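Local coordinates for HIT domain-containing protein (Sulfolobus tokodaii, PDB 2EO4) that binds zinc and, as a member of the histidine triad family, probably acts as a nucleotide-binding hydrolase, perhaps with adenylylsulfatase activity, at residues C1-S5 against I92-H96; G13-Y17 against Y125-Q129; E18-A24 against T36-K41. Numbering follows the deposited sequence.

Contact 1. Residues C1-S5 against I92-H96. With ZN (zinc ion), chain B; PO4 (phosphate ion), chain C.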
loop_
_atom_site.group_PDB
_atom_site.type_symbol
_atom_site.label_atom_id
_atom_site.label_comp_id
_atom_site.label_asym_id
_atom_site.label_seq_id
_atom_site.Cartn_x
_atom_site.Cartn_y
_atom_site.Cartn_z
ATOM N N CYS A 1 14.435 7.026 -16.316
ATOM C CA CYS A 1 13.704 6.397 -15.174
ATOM C C CYS A 1 14.441 5.149 -14.700
ATOM O O CYS A 1 14.740 4.255 -15.489
ATOM C CB CYS A 1 12.284 6.024 -15.597
ATOM S SG CYS A 1 11.367 5.120 -14.317
ATOM N N THR A 2 14.728 5.088 -13.406
ATOM C CA THR A 2 15.442 3.950 -12.853
ATOM C C THR A 2 14.725 2.618 -13.093
ATOM O O THR A 2 15.361 1.633 -13.467
ATOM C CB THR A 2 15.696 4.147 -11.339
ATOM O OG1 THR A 2 16.621 5.229 -11.155
ATOM C CG2 THR A 2 16.274 2.886 -10.715
ATOM N N PHE A 3 13.410 2.579 -12.896
ATOM C CA PHE A 3 12.697 1.321 -13.105
ATOM C C PHE A 3 12.512 0.946 -14.569
ATOM O O PHE A 3 12.642 -0.228 -14.929
ATOM C CB PHE A 3 11.356 1.324 -12.363
ATOM C CG PHE A 3 11.505 1.157 -10.874
ATOM C CD1 PHE A 3 12.320 0.151 -10.362
ATOM C CD2 PHE A 3 10.873 2.025 -9.989
ATOM C CE1 PHE A 3 12.511 0.015 -8.986
ATOM C CE2 PHE A 3 11.056 1.899 -8.610
ATOM C CZ PHE A 3 11.875 0.897 -8.109
ATOM N N CYS A 4 12.215 1.922 -15.421
ATOM C CA CYS A 4 12.078 1.617 -16.842
ATOM C C CYS A 4 13.429 1.089 -17.328
ATOM O O CYS A 4 13.494 0.173 -18.151
ATOM C CB CYS A 4 11.683 2.868 -17.638
ATOM S SG CYS A 4 9.925 3.312 -17.538
ATOM N N SER A 5 14.511 1.660 -16.798
ATOM C CA SER A 5 15.857 1.236 -17.176
ATOM C C SER A 5 16.127 -0.205 -16.761
ATOM O O SER A 5 16.719 -0.978 -17.513
ATOM C CB SER A 5 16.912 2.153 -16.546
ATOM O OG SER A 5 16.848 3.462 -17.088
ATOM N N ILE A 92 11.533 8.007 -6.563
ATOM C CA ILE A 92 11.577 7.383 -7.885
ATOM C C ILE A 92 10.158 7.534 -8.416
ATOM O O ILE A 92 9.214 6.939 -7.890
ATOM C CB ILE A 92 11.951 5.884 -7.839
ATOM C CG1 ILE A 92 13.335 5.705 -7.208
ATOM C CG2 ILE A 92 11.963 5.318 -9.258
ATOM C CD1 ILE A 92 13.801 4.256 -7.139
ATOM N N PHE A 93 10.008 8.342 -9.458
ATOM C CA PHE A 93 8.690 8.611 -10.003
ATOM C C PHE A 93 8.181 7.657 -11.069
ATOM O O PHE A 93 7.855 8.042 -12.194
ATOM C CB PHE A 93 8.652 10.073 -10.449
ATOM C CG PHE A 93 8.882 11.023 -9.310
ATOM C CD1 PHE A 93 7.838 11.372 -8.460
ATOM C CD2 PHE A 93 10.167 11.467 -9.005
ATOM C CE1 PHE A 93 8.066 12.137 -7.321
ATOM C CE2 PHE A 93 10.405 12.232 -7.866
ATOM C CZ PHE A 93 9.353 12.567 -7.022
ATOM N N HIS A 94 8.122 6.393 -10.666
ATOM C CA HIS A 94 7.623 5.277 -11.459
ATOM C C HIS A 94 6.930 4.468 -10.369
ATOM O O HIS A 94 7.589 3.975 -9.453
ATOM C CB HIS A 94 8.769 4.453 -12.053
ATOM C CG HIS A 94 8.314 3.253 -12.830
ATOM N ND1 HIS A 94 8.548 3.104 -14.181
ATOM C CD2 HIS A 94 7.634 2.144 -12.446
ATOM C CE1 HIS A 94 8.036 1.960 -14.595
ATOM N NE2 HIS A 94 7.474 1.356 -13.562
ATOM N N LEU A 95 5.610 4.361 -10.459
ATOM C CA LEU A 95 4.818 3.644 -9.466
ATOM C C LEU A 95 5.427 2.328 -9.009
ATOM O O LEU A 95 5.682 1.434 -9.813
ATOM C CB LEU A 95 3.409 3.386 -10.017
ATOM C CG LEU A 95 2.463 2.461 -9.236
ATOM C CD1 LEU A 95 2.316 2.911 -7.791
ATOM C CD2 LEU A 95 1.111 2.456 -9.935
ATOM N N HIS A 96 5.663 2.220 -7.706
ATOM C CA HIS A 96 6.200 0.996 -7.142
ATOM C C HIS A 96 5.707 0.822 -5.725
ATOM O O HIS A 96 5.510 1.798 -4.995
ATOM C CB HIS A 96 7.732 0.981 -7.164
ATOM C CG HIS A 96 8.372 2.118 -6.431
ATOM N ND1 HIS A 96 8.304 3.422 -6.869
ATOM C CD2 HIS A 96 9.155 2.133 -5.325
ATOM C CE1 HIS A 96 9.021 4.191 -6.069
ATOM N NE2 HIS A 96 9.548 3.433 -5.125
HETATM ZN ZN ZN B . 9.558 4.387 -15.497
HETATM P P PO4 C . 10.158 5.817 -3.001
HETATM O O1 PO4 C . 10.905 4.569 -3.286
HETATM O O2 PO4 C . 8.798 5.488 -2.507
HETATM O O3 PO4 C . 10.890 6.597 -1.959
HETATM O O4 PO4 C . 10.051 6.627 -4.245
#

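Contact 2. Residues G13-Y17 against Y125-Q129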
loop_
_atom_site.group_PDB
_atom_site.type_symbol
_atom_site.label_atom_id
_atom_site.label_comp_id
_atom_site.label_asym_id
_atom_site.label_seq_id
_atom_site.Cartn_x
_atom_site.Cartn_y
_atom_site.Cartn_z
ATOM N N GLY A 13 19.572 -4.803 -11.997
ATOM C CA GLY A 13 18.501 -5.014 -11.041
ATOM C C GLY A 13 18.257 -6.508 -10.928
ATOM O O GLY A 13 18.359 -7.227 -11.922
ATOM N N TYR A 14 17.956 -6.987 -9.724
ATOM C CA TYR A 14 17.696 -8.409 -9.518
ATOM C C TYR A 14 16.202 -8.718 -9.466
ATOM O O TYR A 14 15.532 -8.414 -8.481
ATOM C CB TYR A 14 18.360 -8.899 -8.225
ATOM C CG TYR A 14 19.865 -9.004 -8.318
ATOM C CD1 TYR A 14 20.668 -7.862 -8.321
ATOM C CD2 TYR A 14 20.487 -10.247 -8.430
ATOM C CE1 TYR A 14 22.055 -7.957 -8.436
ATOM C CE2 TYR A 14 21.872 -10.355 -8.545
ATOM C CZ TYR A 14 22.648 -9.206 -8.548
ATOM O OH TYR A 14 24.017 -9.306 -8.668
ATOM N N PHE A 15 15.690 -9.330 -10.529
ATOM C CA PHE A 15 14.274 -9.687 -10.603
ATOM C C PHE A 15 13.942 -10.921 -9.771
ATOM O O PHE A 15 14.680 -11.907 -9.796
ATOM C CB PHE A 15 13.859 -9.991 -12.051
ATOM C CG PHE A 15 13.831 -8.794 -12.951
ATOM C CD1 PHE A 15 15.010 -8.168 -13.341
ATOM C CD2 PHE A 15 12.619 -8.301 -13.427
ATOM C CE1 PHE A 15 14.983 -7.070 -14.193
ATOM C CE2 PHE A 15 12.580 -7.202 -14.280
ATOM C CZ PHE A 15 13.765 -6.586 -14.665
ATOM N N VAL A 16 12.831 -10.868 -9.041
ATOM C CA VAL A 16 12.384 -12.018 -8.263
ATOM C C VAL A 16 11.031 -12.459 -8.816
ATOM O O VAL A 16 10.524 -13.530 -8.479
ATOM C CB VAL A 16 12.262 -11.712 -6.744
ATOM C CG1 VAL A 16 13.639 -11.371 -6.174
ATOM C CG2 VAL A 16 11.274 -10.581 -6.503
ATOM N N TYR A 17 10.455 -11.618 -9.671
ATOM C CA TYR A 17 9.179 -11.909 -10.319
ATOM C C TYR A 17 9.040 -11.088 -11.588
ATOM O O TYR A 17 9.444 -9.926 -11.643
ATOM C CB TYR A 17 7.984 -11.584 -9.412
ATOM C CG TYR A 17 6.651 -11.805 -10.106
ATOM C CD1 TYR A 17 6.060 -13.066 -10.134
ATOM C CD2 TYR A 17 6.012 -10.765 -10.786
ATOM C CE1 TYR A 17 4.868 -13.293 -10.821
ATOM C CE2 TYR A 17 4.816 -10.979 -11.482
ATOM C CZ TYR A 17 4.253 -12.246 -11.492
ATOM O OH TYR A 17 3.077 -12.473 -12.174
ATOM N N TYR A 125 22.280 -10.117 -2.988
ATOM C CA TYR A 125 21.316 -10.075 -4.084
ATOM C C TYR A 125 21.139 -11.424 -4.767
ATOM O O TYR A 125 20.024 -11.812 -5.112
ATOM C CB TYR A 125 21.745 -9.029 -5.115
ATOM C CG TYR A 125 21.902 -7.645 -4.526
ATOM C CD1 TYR A 125 20.793 -6.829 -4.304
ATOM C CD2 TYR A 125 23.155 -7.177 -4.135
ATOM C CE1 TYR A 125 20.931 -5.577 -3.699
ATOM C CE2 TYR A 125 23.305 -5.933 -3.531
ATOM C CZ TYR A 125 22.192 -5.140 -3.314
ATOM O OH TYR A 125 22.340 -3.921 -2.690
ATOM N N GLU A 126 22.239 -12.141 -4.959
ATOM C CA GLU A 126 22.169 -13.436 -5.618
ATOM C C GLU A 126 21.388 -14.446 -4.780
ATOM O O GLU A 126 20.524 -15.151 -5.297
ATOM C CB GLU A 126 23.583 -13.949 -5.907
ATOM C CG GLU A 126 24.411 -12.972 -6.728
ATOM C CD GLU A 126 25.794 -13.497 -7.052
ATOM O OE1 GLU A 126 26.464 -14.008 -6.129
ATOM O OE2 GLU A 126 26.212 -13.389 -8.225
ATOM N N LEU A 127 21.679 -14.504 -3.486
ATOM C CA LEU A 127 20.993 -15.438 -2.602
ATOM C C LEU A 127 19.516 -15.104 -2.417
ATOM O O LEU A 127 18.654 -15.975 -2.542
ATOM C CB LEU A 127 21.675 -15.478 -1.235
ATOM C CG LEU A 127 21.019 -16.410 -0.213
ATOM C CD1 LEU A 127 20.987 -17.832 -0.757
ATOM C CD2 LEU A 127 21.784 -16.352 1.097
ATOM N N LEU A 128 19.221 -13.845 -2.109
ATOM C CA LEU A 128 17.835 -13.437 -1.906
ATOM C C LEU A 128 16.986 -13.684 -3.141
ATOM O O LEU A 128 15.851 -14.146 -3.038
ATOM C CB LEU A 128 17.764 -11.958 -1.513
ATOM C CG LEU A 128 17.772 -11.671 -0.010
ATOM C CD1 LEU A 128 16.516 -12.263 0.621
ATOM C CD2 LEU A 128 19.022 -12.256 0.630
ATOM N N GLN A 129 17.536 -13.374 -4.309
ATOM C CA GLN A 129 16.818 -13.577 -5.559
ATOM C C GLN A 129 16.467 -15.053 -5.732
ATOM O O GLN A 129 15.329 -15.406 -6.029
ATOM C CB GLN A 129 17.676 -13.125 -6.739
ATOM C CG GLN A 129 17.067 -13.429 -8.100
ATOM C CD GLN A 129 18.018 -13.141 -9.241
ATOM O OE1 GLN A 129 19.128 -13.675 -9.288
ATOM N NE2 GLN A 129 17.590 -12.299 -10.172
HETATM O O HOH W 1 17.532 -10.432 -12.571
#

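Contact 3. Residues E18-A24 against T36-K41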
loop_
_atom_site.group_PDB
_atom_site.type_symbol
_atom_site.label_atom_id
_atom_site.label_comp_id
_atom_site.label_asym_id
_atom_site.label_seq_id
_atom_site.Cartn_x
_atom_site.Cartn_y
_atom_site.Cartn_z
ATOM N N GLU A 18 8.460 -11.691 -12.616
ATOM C CA GLU A 18 8.252 -10.968 -13.855
ATOM C C GLU A 18 7.255 -11.665 -14.760
ATOM O O GLU A 18 7.245 -12.891 -14.866
ATOM C CB GLU A 18 9.580 -10.774 -14.605
ATOM C CG GLU A 18 9.438 -10.035 -15.940
ATOM C CD GLU A 18 10.771 -9.758 -16.629
ATOM O OE1 GLU A 18 11.751 -10.486 -16.369
ATOM O OE2 GLU A 18 10.833 -8.816 -17.448
ATOM N N ASP A 19 6.381 -10.869 -15.361
ATOM C CA ASP A 19 5.418 -11.371 -16.330
ATOM C C ASP A 19 5.362 -10.320 -17.427
ATOM O O ASP A 19 6.206 -9.424 -17.465
ATOM C CB ASP A 19 4.028 -11.645 -15.714
ATOM C CG ASP A 19 3.391 -10.429 -15.075
ATOM O OD1 ASP A 19 3.481 -9.317 -15.633
ATOM O OD2 ASP A 19 2.758 -10.602 -14.008
ATOM N N GLU A 20 4.390 -10.414 -18.323
ATOM C CA GLU A 20 4.310 -9.462 -19.422
ATOM C C GLU A 20 4.092 -8.002 -19.041
ATOM O O GLU A 20 4.542 -7.105 -19.755
ATOM C CB GLU A 20 3.217 -9.896 -20.404
ATOM C CG GLU A 20 3.539 -11.185 -21.135
ATOM C CD GLU A 20 4.854 -11.106 -21.892
ATOM O OE1 GLU A 20 4.982 -10.233 -22.778
ATOM O OE2 GLU A 20 5.761 -11.916 -21.598
ATOM N N LYS A 21 3.427 -7.753 -17.916
ATOM C CA LYS A 21 3.146 -6.375 -17.521
ATOM C C LYS A 21 3.667 -5.912 -16.163
ATOM O O LYS A 21 3.591 -4.726 -15.850
ATOM C CB LYS A 21 1.637 -6.128 -17.576
ATOM C CG LYS A 21 1.035 -6.273 -18.967
ATOM C CD LYS A 21 -0.414 -5.812 -18.987
ATOM C CE LYS A 21 -1.012 -5.915 -20.383
ATOM N NZ LYS A 21 -2.393 -5.346 -20.438
ATOM N N PHE A 22 4.185 -6.835 -15.361
ATOM C CA PHE A 22 4.687 -6.480 -14.036
ATOM C C PHE A 22 6.008 -7.145 -13.699
ATOM O O PHE A 22 6.440 -8.081 -14.371
ATOM C CB PHE A 22 3.659 -6.853 -12.963
ATOM C CG PHE A 22 2.358 -6.122 -13.096
ATOM C CD1 PHE A 22 1.407 -6.530 -14.027
ATOM C CD2 PHE A 22 2.100 -4.997 -12.319
ATOM C CE1 PHE A 22 0.216 -5.824 -14.182
ATOM C CE2 PHE A 22 0.911 -4.282 -12.467
ATOM C CZ PHE A 22 -0.032 -4.695 -13.401
ATOM N N ALA A 23 6.648 -6.645 -12.648
ATOM C CA ALA A 23 7.911 -7.196 -12.188
ATOM C C ALA A 23 8.125 -6.819 -10.728
ATOM O O ALA A 23 7.527 -5.871 -10.221
ATOM C CB ALA A 23 9.062 -6.660 -13.035
ATOM N N ALA A 24 8.966 -7.591 -10.057
ATOM C CA ALA A 24 9.314 -7.339 -8.666
ATOM C C ALA A 24 10.834 -7.401 -8.673
ATOM O O ALA A 24 11.419 -8.355 -9.190
ATOM C CB ALA A 24 8.734 -8.418 -7.761
ATOM N N THR A 36 11.775 -5.579 -1.286
ATOM C CA THR A 36 11.507 -5.683 -2.715
ATOM C C THR A 36 10.522 -4.630 -3.201
ATOM O O THR A 36 9.698 -4.134 -2.432
ATOM C CB THR A 36 10.945 -7.088 -3.034
ATOM O OG1 THR A 36 11.951 -8.063 -2.750
ATOM C CG2 THR A 36 10.516 -7.202 -4.498
ATOM N N LEU A 37 10.623 -4.288 -4.482
ATOM C CA LEU A 37 9.738 -3.305 -5.089
ATOM C C LEU A 37 8.932 -3.992 -6.187
ATOM O O LEU A 37 9.495 -4.680 -7.034
ATOM C CB LEU A 37 10.564 -2.167 -5.685
ATOM C CG LEU A 37 11.619 -1.671 -4.692
ATOM C CD1 LEU A 37 12.662 -0.834 -5.388
ATOM C CD2 LEU A 37 10.925 -0.897 -3.579
ATOM N N VAL A 38 7.615 -3.819 -6.155
ATOM C CA VAL A 38 6.750 -4.416 -7.165
ATOM C C VAL A 38 6.325 -3.275 -8.067
ATOM O O VAL A 38 5.838 -2.246 -7.595
ATOM C CB VAL A 38 5.502 -5.067 -6.542
ATOM C CG1 VAL A 38 4.654 -5.708 -7.637
ATOM C CG2 VAL A 38 5.921 -6.113 -5.518
ATOM N N ILE A 39 6.510 -3.450 -9.368
ATOM C CA ILE A 39 6.179 -2.384 -10.294
ATOM C C ILE A 39 5.469 -2.801 -11.568
ATOM O O ILE A 39 5.623 -3.930 -12.045
ATOM C CB ILE A 39 7.456 -1.655 -10.772
ATOM C CG1 ILE A 39 8.303 -2.617 -11.615
ATOM C CG2 ILE A 39 8.276 -1.176 -9.585
ATOM C CD1 ILE A 39 9.482 -1.970 -12.313
ATOM N N PRO A 40 4.650 -1.893 -12.116
ATOM C CA PRO A 40 3.955 -2.190 -13.367
ATOM C C PRO A 40 5.086 -1.858 -14.345
ATOM O O PRO A 40 5.893 -0.964 -14.057
ATOM C CB PRO A 40 2.859 -1.126 -13.430
ATOM C CG PRO A 40 2.650 -0.737 -11.989
ATOM C CD PRO A 40 4.057 -0.719 -11.455
ATOM N N LYS A 41 5.181 -2.558 -15.469
ATOM C CA LYS A 41 6.245 -2.245 -16.418
ATOM C C LYS A 41 5.975 -0.906 -17.094
ATOM O O LYS A 41 6.906 -0.151 -17.384
ATOM C CB LYS A 41 6.385 -3.361 -17.457
ATOM C CG LYS A 41 7.011 -4.617 -16.877
ATOM C CD LYS A 41 7.261 -5.671 -17.937
ATOM C CE LYS A 41 8.000 -6.862 -17.352
ATOM N NZ LYS A 41 8.376 -7.854 -18.409
#

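Contact 1. Residues C1-S5 against I92-H96
Cys1, Cys4 and His94 meet at a zinc ion. Cys1 SG and Cys4 SG each lie 2.3 Å from ZN, and His94 ND1 lies 2.1 Å from it. His43 completes the site. Cys1 takes chi1 t and Cys4 chi1 m, which brings both sulfurs to the same ion. The first turn of the helix is held by Ser5: both Ser5 N (2.9 Å) and Ser5 OG (2.8 Å) bond to Cys1 O. In His94, chi1 t with chi2 at 117° turns ND1 to the metal, while NE2 donates to the carbonyl of Pro40. Phe3, with chi1 m, puts its ring among Ile92, His94 and His96. Its CB sits over the face of the His94 ring, 3.7 Å from the centroid, a CH-pi contact. Its ring edge points toward that face in an offset edge-to-face pair, with planes at 67°.

Residues 94-96 open the predicted histidine triad motif, which runs to His98; His96 is its predicted AMP-carrying nucleophile. Phe3 CE2 approaches His96 CG to 3.5 Å, over one face of the imidazole. Phe3 CD2 also meets Ile92 CG2 at 3.5 Å. With chi1 p, His96 places ND1 2.7 Å from His94 O, to which it donates. His96 NE2 then donates to phosphate O1 at 2.6 Å, and Ile92 N to phosphate O4 at 3.1 Å. His98 also binds this phosphate, which probably came from the crystallisation liquor.

Contact 2. Residues G13-Y17 against Y125-Q129
This is a strand-to-helix packing contact, with one direct hydrogen bond across it, side chain to backbone. It joins the start of the edge strand 15-18 to the C-terminal helix 122-143, away from the zinc ion. Tyr14 is the residue most covered by the helix segment. Its CA-to-CB bond points toward the helix, and its ring lies against the helix surface. Tyr125 CB sits over the ring face, 3.4 Å from the centroid and 6° off the normal, a CH-pi contact. The two tyrosine rings are near parallel, at 25°, but slid apart with centroids 5.3 Å away, so they barely overlap. Tyr125 leads its ring away from the strand, and its hydroxyl bonds to Lys28 O and Gln120 N.

Gln129 lies one helical turn on from Tyr125, so the CA-to-CB bonds of both point toward the strand segment. Its NE2 donates to Phe15 O at 3.0 Å. The strand is the outermost of the sheet within this chain, and it is irregular here: Val16 and Tyr17 both face Ala24, a classic beta bulge. Phe15 itself points away from the helix segment, and its ring packs on Ala23 of the next strand and meets Arg9 in a cation-pi contact. A water accepts from Phe15 N at 3.0 Å and makes weak hydrogen bonds to Gln129 NE2 (3.0 Å) and Gly13 O (3.4 Å). Val16 closes the gap nearest the helix backbone: its CG1 is 3.9 Å from Gln129 CA, and its side chain also touches Ile132 farther along the helix.

Contact 3. Residues E18-A24 against T36-K41
Lys41 lies just past its strand, yet it reaches back across the turn 18-21. Its extended side chain passes Glu20 O, with CD at 3.6 Å. NZ then makes a salt bridge to Glu18 OE2 and a hydrogen bond to Asp19 O, both at 2.8 Å. Glu18 has a second cationic partner, Arg9. Asp19 shapes the turn: its OD1 accepts from Lys21 N (2.8 Å) and Phe22 N (2.6 Å), the first bond forming an Asx turn.

Strand segments 22-24 and 36-40 run antiparallel, at 172°. Ala23 and Ile39 form a hydrogen-bonded pair, with Ala23 N to Ile39 O at 3.0 Å and Ile39 N to Ala23 O at 2.8 Å. Lys41 N to Lys21 O, 2.7 Å, extends the pairing. Phe22 with Pro40 and Ala24 with Val38 are non-hydrogen-bonded pairs. Their side chains lie on the face covered by helix 52-72. Phe22 CE2 is 3.8 Å from Pro40 CB. Ala23 and Ile39 point to the other face, where Ile39 touches Phe3, His94 and the predicted nucleophile His96. This is a beta hairpin of the antiparallel sheet of the HIT fold, with one face under a helix and the other facing the zinc site and predicted active-site His96.

Contact 3 is the most buried of the three and lies in the middle of the sheet. Contacts 1 and 2 are partly buried and attach outer elements to it. Contact 1 brings the N-terminal helix and the loop before strand 97-102 onto contact 3: Leu95 O packs on Pro40 CD, and Phe3 packs on Leu37. Contact 2 ties that sheet's outer strand, 15-18, to helix 122-143, and Val16 and Tyr17 bond to Ala24 of contact 3. Contacts 1 and 2 do not touch, with centres about 17 Å apart. Metal coordination and aromatic contacts mark contact 1, backbone pairing and a peripheral salt bridge contact 3, and tyrosine packing with a glutamine bond contact 2.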